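Local coordinates for carbohydrate-binding module family 14 protein (Pseudocercospora fuligena, PDB 4Z4A), which probably binds chitin through its family 14 carbohydrate-binding module and is a fungal avirulence effector (Avr4) linked to recognition by the plant receptor Cf-4, at residues Thr36-Pro41 against Cys58-Asp63; Asp43-Ser48 against Asn53-Cys58; Met73-Pro76 against Leu80-Asp83; Asn82-Trp87 against Asn93-Leu98. All coordinates share one frame; numbering follows the deposited sequence.

Contact 1: residues Thr36-Pro41 against Cys58-Asp63. With EDO (1,2-ethanediol), chain Q.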
loop_
_atom_site.group_PDB
_atom_site.type_symbol
_atom_site.label_atom_id
_atom_site.label_comp_id
_atom_site.label_asym_id
_atom_site.label_seq_id
_atom_site.Cartn_x
_atom_site.Cartn_y
_atom_site.Cartn_z
ATOM N N THR B 36 -13.182 7.919 3.612
ATOM C CA THR B 36 -12.602 6.554 3.791
ATOM C C THR B 36 -11.624 6.446 4.946
ATOM O O THR B 36 -11.381 5.327 5.423
ATOM C CB THR B 36 -11.824 6.049 2.524
ATOM O OG1 THR B 36 -10.654 6.835 2.275
ATOM C CG2 THR B 36 -12.743 6.035 1.291
ATOM N N LYS B 37 -11.015 7.583 5.328
ATOM C CA LYS B 37 -9.921 7.654 6.294
ATOM C C LYS B 37 -8.713 6.862 5.763
ATOM O O LYS B 37 -7.805 6.499 6.524
ATOM C CB LYS B 37 -10.333 7.138 7.671
ATOM C CG LYS B 37 -11.359 8.011 8.358
ATOM C CD LYS B 37 -11.499 7.523 9.790
ATOM C CE LYS B 37 -12.284 8.500 10.643
ATOM N NZ LYS B 37 -13.704 8.156 10.472
ATOM N N CYS B 38 -8.748 6.607 4.463
ATOM C CA CYS B 38 -7.741 5.788 3.786
ATOM C C CYS B 38 -7.495 4.432 4.448
ATOM O O CYS B 38 -6.395 3.887 4.338
ATOM C CB CYS B 38 -6.440 6.597 3.660
ATOM S SG CYS B 38 -6.562 8.198 2.814
ATOM N N LEU B 39 -8.516 3.868 5.122
ATOM C CA LEU B 39 -8.365 2.662 5.903
ATOM C C LEU B 39 -8.183 1.436 5.040
ATOM O O LEU B 39 -7.427 0.546 5.418
ATOM C CB LEU B 39 -9.593 2.463 6.820
ATOM C CG LEU B 39 -9.599 3.485 7.942
ATOM C CD1 LEU B 39 -10.921 3.382 8.710
ATOM C CD2 LEU B 39 -8.464 3.273 8.920
ATOM N N GLY B 40 -8.825 1.384 3.876
ATOM C CA GLY B 40 -8.717 0.220 2.999
ATOM C C GLY B 40 -7.409 0.204 2.210
ATOM O O GLY B 40 -6.866 1.240 1.863
ATOM N N PRO B 41 -6.889 -0.989 1.932
ATOM C CA PRO B 41 -5.615 -1.070 1.176
ATOM C C PRO B 41 -5.622 -0.337 -0.155
ATOM O O PRO B 41 -4.596 0.224 -0.557
ATOM C CB PRO B 41 -5.455 -2.582 0.946
ATOM C CG PRO B 41 -6.114 -3.203 2.112
ATOM C CD PRO B 41 -7.343 -2.323 2.365
ATOM N N CYS B 58 -1.894 9.071 -0.979
ATOM C CA CYS B 58 -2.232 10.111 -0.017
ATOM C C CYS B 58 -2.373 9.514 1.368
ATOM O O CYS B 58 -3.051 8.522 1.566
ATOM C CB CYS B 58 -3.502 10.847 -0.419
ATOM S SG CYS B 58 -3.150 11.979 -1.767
ATOM N N SER B 59 -1.647 10.077 2.328
ATOM C CA SER B 59 -1.750 9.647 3.708
ATOM C C SER B 59 -2.526 10.690 4.490
ATOM O O SER B 59 -2.276 11.874 4.348
ATOM C CB SER B 59 -0.365 9.471 4.340
ATOM O OG SER B 59 0.309 8.322 3.840
ATOM N N PRO B 60 -3.459 10.269 5.342
ATOM C CA PRO B 60 -4.079 11.334 6.160
ATOM C C PRO B 60 -3.052 12.063 7.016
ATOM O O PRO B 60 -2.116 11.426 7.466
ATOM C CB PRO B 60 -5.007 10.560 7.092
ATOM C CG PRO B 60 -5.308 9.288 6.323
ATOM C CD PRO B 60 -4.005 8.945 5.669
ATOM N N ALA B 61 -3.242 13.375 7.200
ATOM C CA ALA B 61 -2.193 14.192 7.860
ATOM C C ALA B 61 -2.078 13.802 9.313
ATOM O O ALA B 61 -0.985 13.790 9.908
ATOM C CB ALA B 61 -2.505 15.658 7.729
ATOM N N ASP B 62 -3.226 13.486 9.876
ATOM C CA ASP B 62 -3.317 13.083 11.247
ATOM C C ASP B 62 -4.649 12.384 11.450
ATOM O O ASP B 62 -5.426 12.204 10.497
ATOM C CB ASP B 62 -3.192 14.348 12.142
ATOM C CG ASP B 62 -4.199 15.423 11.779
ATOM O OD1 ASP B 62 -5.379 15.075 11.532
ATOM O OD2 ASP B 62 -3.828 16.628 11.768
ATOM N N ASP B 63 -4.938 12.023 12.700
ATOM C CA ASP B 63 -6.159 11.306 13.029
ATOM C C ASP B 63 -7.436 12.162 13.134
ATOM O O ASP B 63 -8.459 11.673 13.611
ATOM C CB ASP B 63 -5.929 10.434 14.273
ATOM C CG ASP B 63 -5.812 11.240 15.571
ATOM O OD1 ASP B 63 -5.700 12.495 15.538
ATOM O OD2 ASP B 63 -5.794 10.578 16.638
HETATM C C1 EDO Q . -2.499 -2.061 -3.239
HETATM O O1 EDO Q . -3.100 -1.821 -1.959
HETATM C C2 EDO Q . -3.110 -3.271 -3.926
HETATM O O2 EDO Q . -4.420 -2.983 -4.374
#
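In the disulfide-rich CBM14 fold, the loop that follows helix 30-36 is packed against the far end of strand 54-60, where Cys38 meets Pro60 and the backbone of Cys58. The contact is small, with no hydrogen bond across it, and rests on van der Waals touch between the half-cystine and the proline ring. The Cys38 side chain lies along the proline ring: its CB is 3.9 Å from Pro60 CD, and its SG is 3.9 Å from Pro60 CG. SG takes this place because it stands anti to the carbonyl carbon (chi1 -56°), and from there it also bonds to Cys44 SG. A type I' turn from Thr36 to Leu39 presents the cysteine, closed by Leu39 N to Thr36 O. Within that turn an ST turn adds a second tie, Cys38 N donating to Thr36 OG1 at 2.9 Å. Ile33 of helix 30-36 touches both Cys38 and Pro60, while Leu39 of the second subunit packs on Pro60. Backbone also meets the proline, with Lys37 O 3.7 Å from Pro60 CG, and Cys38 SG lies 3.7 Å from Cys58 O.

Contact 2: residues Asp43-Ser48 against Asn53-Cys58. With EDO (1,2-ethanediol), chain K.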
loop_
_atom_site.group_PDB
_atom_site.type_symbol
_atom_site.label_atom_id
_atom_site.label_comp_id
_atom_site.label_asym_id
_atom_site.label_seq_id
_atom_site.Cartn_x
_atom_site.Cartn_y
_atom_site.Cartn_z
ATOM N N ASP B 43 -7.613 2.287 -0.862
ATOM C CA ASP B 43 -8.001 3.670 -0.743
ATOM C C ASP B 43 -6.836 4.631 -0.907
ATOM O O ASP B 43 -5.731 4.313 -0.469
ATOM C CB ASP B 43 -8.635 3.907 0.622
ATOM C CG ASP B 43 -9.963 3.217 0.816
ATOM O OD1 ASP B 43 -10.728 3.019 -0.174
ATOM O OD2 ASP B 43 -10.286 2.973 1.983
ATOM N N CYS B 44 -7.112 5.814 -1.477
ATOM C CA CYS B 44 -6.170 6.929 -1.453
ATOM C C CYS B 44 -4.905 6.593 -2.261
ATOM O O CYS B 44 -3.808 7.086 -1.986
ATOM C CB CYS B 44 -5.845 7.299 -0.006
ATOM S SG CYS B 44 -7.325 7.710 0.950
ATOM N N LEU B 45 -5.114 5.780 -3.302
ATOM C CA LEU B 45 -4.080 5.497 -4.292
ATOM C C LEU B 45 -4.511 6.020 -5.644
ATOM O O LEU B 45 -5.655 5.791 -6.077
ATOM C CB LEU B 45 -3.811 3.985 -4.374
ATOM C CG LEU B 45 -3.282 3.286 -3.123
ATOM C CD1 LEU B 45 -3.196 1.789 -3.296
ATOM C CD2 LEU B 45 -1.927 3.849 -2.796
ATOM N N TYR B 46 -3.563 6.634 -6.357
ATOM C CA TYR B 46 -3.864 7.358 -7.597
ATOM C C TYR B 46 -2.717 7.175 -8.582
ATOM O O TYR B 46 -1.594 6.957 -8.179
ATOM C CB TYR B 46 -3.997 8.862 -7.292
ATOM C CG TYR B 46 -4.908 9.205 -6.124
ATOM C CD1 TYR B 46 -4.399 9.256 -4.817
ATOM C CD2 TYR B 46 -6.268 9.430 -6.290
ATOM C CE1 TYR B 46 -5.211 9.553 -3.738
ATOM C CE2 TYR B 46 -7.076 9.698 -5.216
ATOM C CZ TYR B 46 -6.536 9.771 -3.935
ATOM O OH TYR B 46 -7.341 10.020 -2.843
ATOM N N PRO B 47 -3.001 7.288 -9.880
ATOM C CA PRO B 47 -1.960 7.358 -10.873
ATOM C C PRO B 47 -1.132 8.626 -10.656
ATOM O O PRO B 47 -1.647 9.595 -10.089
ATOM C CB PRO B 47 -2.704 7.424 -12.203
ATOM C CG PRO B 47 -4.137 7.543 -11.891
ATOM C CD PRO B 47 -4.355 7.400 -10.438
ATOM N N SER B 48 0.118 8.578 -11.057
ATOM C CA SER B 48 0.938 9.774 -11.123
ATOM C C SER B 48 0.790 10.384 -12.517
ATOM O O SER B 48 1.056 9.704 -13.509
ATOM C CB SER B 48 2.392 9.450 -10.878
ATOM O OG SER B 48 3.215 10.509 -11.313
ATOM N N ASN B 53 5.847 4.599 -14.129
ATOM C CA ASN B 53 6.680 3.693 -13.285
ATOM C C ASN B 53 6.541 4.056 -11.787
ATOM O O ASN B 53 7.510 4.003 -11.030
ATOM C CB ASN B 53 8.163 3.674 -13.739
ATOM C CG ASN B 53 9.046 2.638 -12.970
ATOM O OD1 ASN B 53 10.140 2.978 -12.509
ATOM N ND2 ASN B 53 8.602 1.391 -12.867
ATOM N N GLY B 54 5.339 4.481 -11.400
ATOM C CA GLY B 54 5.018 4.808 -10.023
ATOM C C GLY B 54 3.583 5.267 -9.855
ATOM O O GLY B 54 2.744 5.146 -10.779
ATOM N N TYR B 55 3.280 5.792 -8.678
ATOM C CA TYR B 55 1.915 6.191 -8.310
ATOM C C TYR B 55 1.979 7.186 -7.175
ATOM O O TYR B 55 3.070 7.579 -6.725
ATOM C CB TYR B 55 1.063 4.953 -7.913
ATOM C CG TYR B 55 1.653 4.194 -6.739
ATOM C CD1 TYR B 55 2.741 3.318 -6.913
ATOM C CD2 TYR B 55 1.101 4.316 -5.459
ATOM C CE1 TYR B 55 3.278 2.639 -5.844
ATOM C CE2 TYR B 55 1.635 3.638 -4.384
ATOM C CZ TYR B 55 2.702 2.775 -4.577
ATOM O OH TYR B 55 3.238 2.074 -3.503
ATOM N N ILE B 56 0.809 7.671 -6.776
ATOM C CA ILE B 56 0.679 8.594 -5.691
ATOM C C ILE B 56 -0.171 7.929 -4.594
ATOM O O ILE B 56 -1.252 7.374 -4.879
ATOM C CB ILE B 56 -0.003 9.876 -6.135
ATOM C CG1 ILE B 56 0.920 10.652 -7.102
ATOM C CG2 ILE B 56 -0.385 10.735 -4.913
ATOM C CD1 ILE B 56 0.248 11.864 -7.706
ATOM N N GLN B 57 0.356 7.949 -3.371
ATOM C CA GLN B 57 -0.445 7.582 -2.196
ATOM C C GLN B 57 -0.639 8.818 -1.364
ATOM O O GLN B 57 0.349 9.545 -1.069
ATOM C CB GLN B 57 0.233 6.516 -1.374
ATOM C CG GLN B 57 -0.559 6.077 -0.144
ATOM C CD GLN B 57 -0.062 4.748 0.388
ATOM O OE1 GLN B 57 0.854 4.158 -0.169
ATOM N NE2 GLN B 57 -0.669 4.272 1.447
ATOM N N CYS B 58 -1.894 9.071 -0.979
ATOM C CA CYS B 58 -2.232 10.111 -0.017
ATOM C C CYS B 58 -2.373 9.514 1.368
ATOM O O CYS B 58 -3.051 8.522 1.566
ATOM C CB CYS B 58 -3.502 10.847 -0.419
ATOM S SG CYS B 58 -3.150 11.979 -1.767
HETATM C C1 EDO K . -11.845 5.776 -2.368
HETATM O O1 EDO K . -11.537 4.393 -2.427
HETATM C C2 EDO K . -10.719 6.489 -1.644
HETATM O O2 EDO K . -9.530 6.543 -2.399
HETATM O O HOH W 1 1.125 6.271 -12.671
#
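Tyr46 and Ile56 exchange both of their backbone bonds: Tyr46 N gives to Ile56 O at 2.8 Å, and Ile56 N gives to Tyr46 O at 2.9 Å. The second is nearly straight at its hydrogen (176°), although its donor stands 24° from the carbonyl plane. Farther along, Cys44 O accepts from Cys58 N at 2.9 Å and also receives a CA-H...O contact from Gln57. Where the ladder runs out, a water takes over, accepting from Ser48 N and donating to Gly54 O at 2.7 Å. These bonds build the antiparallel beta hairpin of strands 45-48 and 54-60, part of the three-stranded sheet of the CBM14 fold. Side chains follow the pairing. Leu45 and Gln57, a non-hydrogen-bonded pair, lie side by side: Gln57 CG stands anti to the backbone N (chi1 -179°) with the chain extended beyond it, which lays CB and CG alongside Leu45 CD2, 3.7 Å from Gln57 CB. The same methyl approaches Tyr55 CE2. On the other face, Tyr46 CE1 comes 3.7 Å from Cys58 SG in an oblique sulfur-aromatic contact, and that sulfur is bonded to Cys28. The phenol OH is hydrogen-bonded to Asp32, and Ser48 OG accepts from Lys50 N. An ethanediol, probably from the crystallisation liquor, accepts from Cys44 N at 2.7 Å through its O2 and donates through O1 to Asp43 OD1.

Contact 3: residues Met73-Pro76 against Leu80-Asp83. With EDO (1,2-ethanediol), chain R.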
loop_
_atom_site.group_PDB
_atom_site.type_symbol
_atom_site.label_atom_id
_atom_site.label_comp_id
_atom_site.label_asym_id
_atom_site.label_seq_id
_atom_site.Cartn_x
_atom_site.Cartn_y
_atom_site.Cartn_z
ATOM N N MET B 73 5.255 7.585 -5.037
ATOM C CA MET B 73 5.825 6.274 -4.778
ATOM C C MET B 73 6.296 5.603 -6.083
ATOM O O MET B 73 5.560 5.614 -7.092
ATOM C CB MET B 73 4.760 5.373 -4.125
ATOM C CG MET B 73 4.104 5.923 -2.861
ATOM S SD MET B 73 5.251 6.107 -1.469
ATOM C CE MET B 73 5.617 4.376 -1.132
ATOM N N PRO B 74 7.458 4.949 -6.060
ATOM C CA PRO B 74 7.908 4.249 -7.255
ATOM C C PRO B 74 7.314 2.825 -7.359
ATOM O O PRO B 74 6.910 2.241 -6.347
ATOM C CB PRO B 74 9.421 4.158 -7.028
ATOM C CG PRO B 74 9.528 3.966 -5.556
ATOM C CD PRO B 74 8.476 4.894 -4.990
ATOM N N CYS B 75 7.264 2.295 -8.569
ATOM C CA CYS B 75 7.042 0.890 -8.804
ATOM C C CYS B 75 8.406 0.251 -8.934
ATOM O O CYS B 75 9.375 0.928 -9.338
ATOM C CB CYS B 75 6.293 0.643 -10.113
ATOM S SG CYS B 75 4.538 1.091 -9.984
ATOM N N PRO B 76 8.489 -1.071 -8.699
ATOM C CA PRO B 76 9.696 -1.824 -9.005
ATOM C C PRO B 76 10.090 -1.628 -10.485
ATOM O O PRO B 76 9.238 -1.459 -11.380
ATOM C CB PRO B 76 9.309 -3.274 -8.690
ATOM C CG PRO B 76 8.259 -3.114 -7.626
ATOM C CD PRO B 76 7.477 -1.909 -8.030
ATOM N N LEU B 80 4.603 -1.213 -14.126
ATOM C CA LEU B 80 3.882 -0.009 -14.437
ATOM C C LEU B 80 2.612 -0.000 -13.584
ATOM O O LEU B 80 2.080 -1.040 -13.228
ATOM C CB LEU B 80 3.489 0.032 -15.914
ATOM C CG LEU B 80 4.651 0.031 -16.924
ATOM C CD1 LEU B 80 4.048 0.155 -18.299
ATOM C CD2 LEU B 80 5.723 1.085 -16.631
ATOM N N TRP B 81 2.090 1.191 -13.344
ATOM C CA TRP B 81 0.819 1.297 -12.605
ATOM C C TRP B 81 -0.362 0.713 -13.345
ATOM O O TRP B 81 -0.533 0.939 -14.558
ATOM C CB TRP B 81 0.524 2.737 -12.318
ATOM C CG TRP B 81 -0.626 2.936 -11.349
ATOM C CD1 TRP B 81 -1.793 3.571 -11.605
ATOM C CD2 TRP B 81 -0.684 2.520 -9.973
ATOM N NE1 TRP B 81 -2.590 3.591 -10.484
ATOM C CE2 TRP B 81 -1.910 2.981 -9.454
ATOM C CE3 TRP B 81 0.221 1.874 -9.107
ATOM C CZ2 TRP B 81 -2.293 2.747 -8.127
ATOM C CZ3 TRP B 81 -0.158 1.653 -7.803
ATOM C CH2 TRP B 81 -1.402 2.098 -7.323
ATOM N N ASN B 82 -1.174 -0.042 -12.606
ATOM C CA ASN B 82 -2.407 -0.636 -13.122
ATOM C C ASN B 82 -3.490 -0.102 -12.184
ATOM O O ASN B 82 -3.687 -0.637 -11.090
ATOM C CB ASN B 82 -2.362 -2.139 -13.069
ATOM C CG ASN B 82 -3.678 -2.832 -13.396
ATOM O OD1 ASN B 82 -4.754 -2.223 -13.560
ATOM N ND2 ASN B 82 -3.639 -4.140 -13.380
ATOM N N ASP B 83 -4.127 0.977 -12.624
ATOM C CA ASP B 83 -5.163 1.605 -11.786
ATOM C C ASP B 83 -6.424 0.799 -11.568
ATOM O O ASP B 83 -7.172 1.096 -10.590
ATOM C CB ASP B 83 -5.520 2.963 -12.368
ATOM C CG ASP B 83 -6.047 3.928 -11.307
ATOM O OD1 ASP B 83 -5.391 4.188 -10.280
ATOM O OD2 ASP B 83 -7.171 4.418 -11.540
HETATM C C1 EDO R . -7.143 6.411 -14.661
HETATM O O1 EDO R . -8.130 5.553 -14.076
HETATM C C2 EDO R . -5.872 5.645 -14.946
HETATM O O2 EDO R . -4.996 6.476 -15.714
#
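Cys75 reaches Leu80 and Trp81 through its sulfur alone, which makes it a compact case of a half-cystine whose sulfur carries the contact between two chain segments. From CA the CB sets out toward segment 80-83. The torsion about the next bond (chi1 -74°) leaves SG anti to the carbonyl carbon and carries it onward to the backbone where Leu80 passes into Trp81. There SG is 4.2 Å from Leu80 C and equally far from Trp81 N, distances of loose van der Waals contact. The sulfur also stands at the edge of the indole, near the ring plane, 4.5 Å from Trp81 CE3. Its covalent partner is Cys88 SG, so the side chain ends in a disulfide to strand 87-89.

The far edge of the indole is held by polar contact. Trp81 NE1 donates to Asp83 OD1 at 2.9 Å, with an angle of 163° at the hydrogen; the acceptor lies in the ring plane and is used on its anti side. Asp83 OD2 accepts from O1 of an ethanediol. The indole also stacks with Tyr55 of strand 54-60. A disulfide beside a buried tryptophan, joining the end of strand 68-74, just past the three-stranded sheet, to the small hairpin of strands 80-82 and 87-89, is in keeping with the cysteine-rich, two-sheet build of the CBM14 chitin-binding fold.

Contact 4: residues Asn82-Trp87 against Asn93-Leu98. With EDO (1,2-ethanediol), chain R; EDO (1,2-ethanediol), chain Q.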
loop_
_atom_site.group_PDB
_atom_site.type_symbol
_atom_site.label_atom_id
_atom_site.label_comp_id
_atom_site.label_asym_id
_atom_site.label_seq_id
_atom_site.Cartn_x
_atom_site.Cartn_y
_atom_site.Cartn_z
ATOM N N ASN B 82 -1.174 -0.042 -12.606
ATOM C CA ASN B 82 -2.407 -0.636 -13.122
ATOM C C ASN B 82 -3.490 -0.102 -12.184
ATOM O O ASN B 82 -3.687 -0.637 -11.090
ATOM C CB ASN B 82 -2.362 -2.139 -13.069
ATOM C CG ASN B 82 -3.678 -2.832 -13.396
ATOM O OD1 ASN B 82 -4.754 -2.223 -13.560
ATOM N ND2 ASN B 82 -3.639 -4.140 -13.380
ATOM N N ASP B 83 -4.127 0.977 -12.624
ATOM C CA ASP B 83 -5.163 1.605 -11.786
ATOM C C ASP B 83 -6.424 0.799 -11.568
ATOM O O ASP B 83 -7.172 1.096 -10.590
ATOM C CB ASP B 83 -5.520 2.963 -12.368
ATOM C CG ASP B 83 -6.047 3.928 -11.307
ATOM O OD1 ASP B 83 -5.391 4.188 -10.280
ATOM O OD2 ASP B 83 -7.171 4.418 -11.540
ATOM N N ASN B 84 -6.696 -0.188 -12.402
ATOM C CA ASN B 84 -7.820 -1.109 -12.211
ATOM C C ASN B 84 -7.733 -1.892 -10.906
ATOM O O ASN B 84 -8.739 -2.116 -10.237
ATOM C CB ASN B 84 -7.960 -2.090 -13.367
ATOM C CG ASN B 84 -8.229 -1.391 -14.681
ATOM O OD1 ASN B 84 -7.570 -1.654 -15.707
ATOM N ND2 ASN B 84 -9.102 -0.449 -14.642
ATOM N N LYS B 85 -6.514 -2.286 -10.568
ATOM C CA LYS B 85 -6.227 -3.087 -9.372
ATOM C C LYS B 85 -5.496 -2.304 -8.331
ATOM O O LYS B 85 -5.158 -2.868 -7.261
ATOM C CB LYS B 85 -5.386 -4.332 -9.808
ATOM C CG LYS B 85 -6.247 -5.397 -10.424
ATOM C CD LYS B 85 -5.478 -6.626 -10.862
ATOM C CE LYS B 85 -6.378 -7.661 -11.505
ATOM N NZ LYS B 85 -5.611 -8.874 -11.907
ATOM N N LYS B 86 -5.193 -1.036 -8.613
ATOM C CA LYS B 86 -4.420 -0.070 -7.774
ATOM C C LYS B 86 -3.094 -0.656 -7.261
ATOM O O LYS B 86 -2.785 -0.696 -6.043
ATOM C CB LYS B 86 -5.271 0.383 -6.578
ATOM C CG LYS B 86 -6.539 1.122 -7.038
ATOM C CD LYS B 86 -6.198 2.535 -7.457
ATOM C CE LYS B 86 -7.451 3.320 -7.890
ATOM N NZ LYS B 86 -7.129 4.709 -8.309
ATOM N N TRP B 87 -2.361 -1.232 -8.199
ATOM C CA TRP B 87 -1.039 -1.747 -7.851
ATOM C C TRP B 87 -0.072 -1.603 -9.003
ATOM O O TRP B 87 -0.458 -1.363 -10.164
ATOM C CB TRP B 87 -1.112 -3.212 -7.387
ATOM C CG TRP B 87 -1.543 -4.276 -8.356
ATOM C CD1 TRP B 87 -1.898 -4.116 -9.700
ATOM C CD2 TRP B 87 -1.538 -5.696 -8.118
ATOM N NE1 TRP B 87 -2.170 -5.346 -10.241
ATOM C CE2 TRP B 87 -1.945 -6.324 -9.310
ATOM C CE3 TRP B 87 -1.239 -6.507 -6.992
ATOM C CZ2 TRP B 87 -2.124 -7.702 -9.410
ATOM C CZ3 TRP B 87 -1.381 -7.925 -7.121
ATOM C CH2 TRP B 87 -1.843 -8.485 -8.314
ATOM N N ASN B 93 -0.442 -5.053 -18.417
ATOM C CA ASN B 93 -1.660 -4.712 -17.699
ATOM C C ASN B 93 -1.818 -3.250 -17.332
ATOM O O ASN B 93 -2.756 -2.886 -16.551
ATOM C CB ASN B 93 -1.677 -5.517 -16.408
ATOM C CG ASN B 93 -1.676 -6.993 -16.665
ATOM O OD1 ASN B 93 -2.291 -7.470 -17.637
ATOM N ND2 ASN B 93 -0.997 -7.748 -15.801
ATOM N N THR B 94 -0.988 -2.379 -17.865
ATOM C CA THR B 94 -1.021 -0.984 -17.430
ATOM C C THR B 94 -2.241 -0.224 -17.914
ATOM O O THR B 94 -2.780 -0.477 -18.993
ATOM C CB THR B 94 0.242 -0.227 -17.849
ATOM O OG1 THR B 94 0.326 0.980 -17.105
ATOM C CG2 THR B 94 0.257 0.057 -19.358
ATOM N N THR B 95 -2.685 0.712 -17.081
ATOM C CA THR B 95 -3.663 1.696 -17.423
ATOM C C THR B 95 -3.032 3.063 -17.788
ATOM O O THR B 95 -3.753 4.038 -18.062
ATOM C CB THR B 95 -4.599 1.937 -16.230
ATOM O OG1 THR B 95 -3.795 2.254 -15.065
ATOM C CG2 THR B 95 -5.444 0.738 -16.003
ATOM N N CYS B 96 -1.708 3.140 -17.808
ATOM C CA CYS B 96 -1.028 4.423 -17.961
ATOM C C CYS B 96 -0.886 4.733 -19.444
ATOM O O CYS B 96 -0.502 3.851 -20.218
ATOM C CB CYS B 96 0.336 4.385 -17.321
ATOM S SG CYS B 96 1.230 5.977 -17.322
ATOM N N GLY B 97 -1.239 5.955 -19.790
ATOM C CA GLY B 97 -1.237 6.416 -21.175
ATOM C C GLY B 97 -0.144 7.430 -21.475
ATOM O O GLY B 97 -0.055 7.905 -22.603
ATOM N N LEU B 98 0.703 7.748 -20.503
ATOM C CA LEU B 98 1.722 8.786 -20.677
ATOM C C LEU B 98 2.759 8.373 -21.712
ATOM O O LEU B 98 3.228 7.247 -21.694
ATOM C CB LEU B 98 2.424 9.092 -19.352
ATOM C CG LEU B 98 1.508 9.645 -18.255
ATOM C CD1 LEU B 98 2.298 9.957 -17.000
ATOM C CD2 LEU B 98 0.754 10.884 -18.730
HETATM C C1 EDO R . -7.143 6.411 -14.661
HETATM O O1 EDO R . -8.130 5.553 -14.076
HETATM C C2 EDO R . -5.872 5.645 -14.946
HETATM O O2 EDO R . -4.996 6.476 -15.714
HETATM C C1 EDO Q . -2.499 -2.061 -3.239
HETATM O O1 EDO Q . -3.100 -1.821 -1.959
HETATM C C2 EDO Q . -3.110 -3.271 -3.926
HETATM O O2 EDO Q . -4.420 -2.983 -4.374
HETATM O O HOH W 2 -5.505 -3.652 -16.459
#
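Thr95 and the backbone of Asp83 form the direct hydrogen bond of this contact, Asp83 N to Thr95 OG1 at 2.8 Å and nearly straight at the hydrogen (168°). The threonine hydroxyl is brought there by a chi1 of 54°, which sets OG1 between its own backbone N and carbonyl carbon and sends CG2 toward Asn84.

Close contacts without hydrogen bonds lie beside that bond. Thr95 CG2 comes to 3.2 Å from Asn84 OD1, the two side chains meeting at a slant. Asn82 CG lies 3.3 Å from Asn93 O, and the amide planes of Asn82 and Asn93 are turned 44° to each other.

A water lies 3.0 Å from Asn84 OD1 and 2.9 Å from Asn93 O, with more acceptors around it than it has protons to give.

Segment 82-87 is the turn of the small two-stranded hairpin of the CBM14 fold, 80-82 with 87-89, where Lys86 and Trp87 both face Asn82 in a G1 beta bulge. Backbone bonds from Asn82 N to Trp87 O (2.9 Å) and from Trp87 N to Asn82 O close it. Asn82 OD1 also receives weak bonds from Asn84 N and Lys85 N, whereas its ND2 is hydrogen-bonded to Asp89.

Charge pairing is local to the turn: Lys86 NZ meets Asp83 OD1 at 2.7 Å, on the syn side but lifted out of the carboxylate plane, and the same ammonium is hydrogen-bonded to Leu45 O. In segment 93-98 an ST turn places Thr94 OG1 to accept from Cys96 N at 3.0 Å, just before Cys96 enters its disulfide with Cys52.

How the contacts relate
Along the chain, contact 2 falls within the span bounded by contact 1, and contacts 3 and 4 follow. Contacts 1 and 2 share Cys58 and strand 54-60, their centres about 13 Å apart, and the Cys38-Cys44 disulfide joins them. Contact 3 links the three-stranded sheet to the two-stranded hairpin; its centre lies about 8 Å from those of contacts 2 and 4, and it shares Asn82 and Asp83 with contact 4. Lys86 NZ to Leu45 O ties contact 4 back to contact 2. The centres of contacts 1 and 4 are about 21 Å apart, on opposite sides of the chain's centre. Together the four contacts run across both sheets of the small, probably chitin-binding, module.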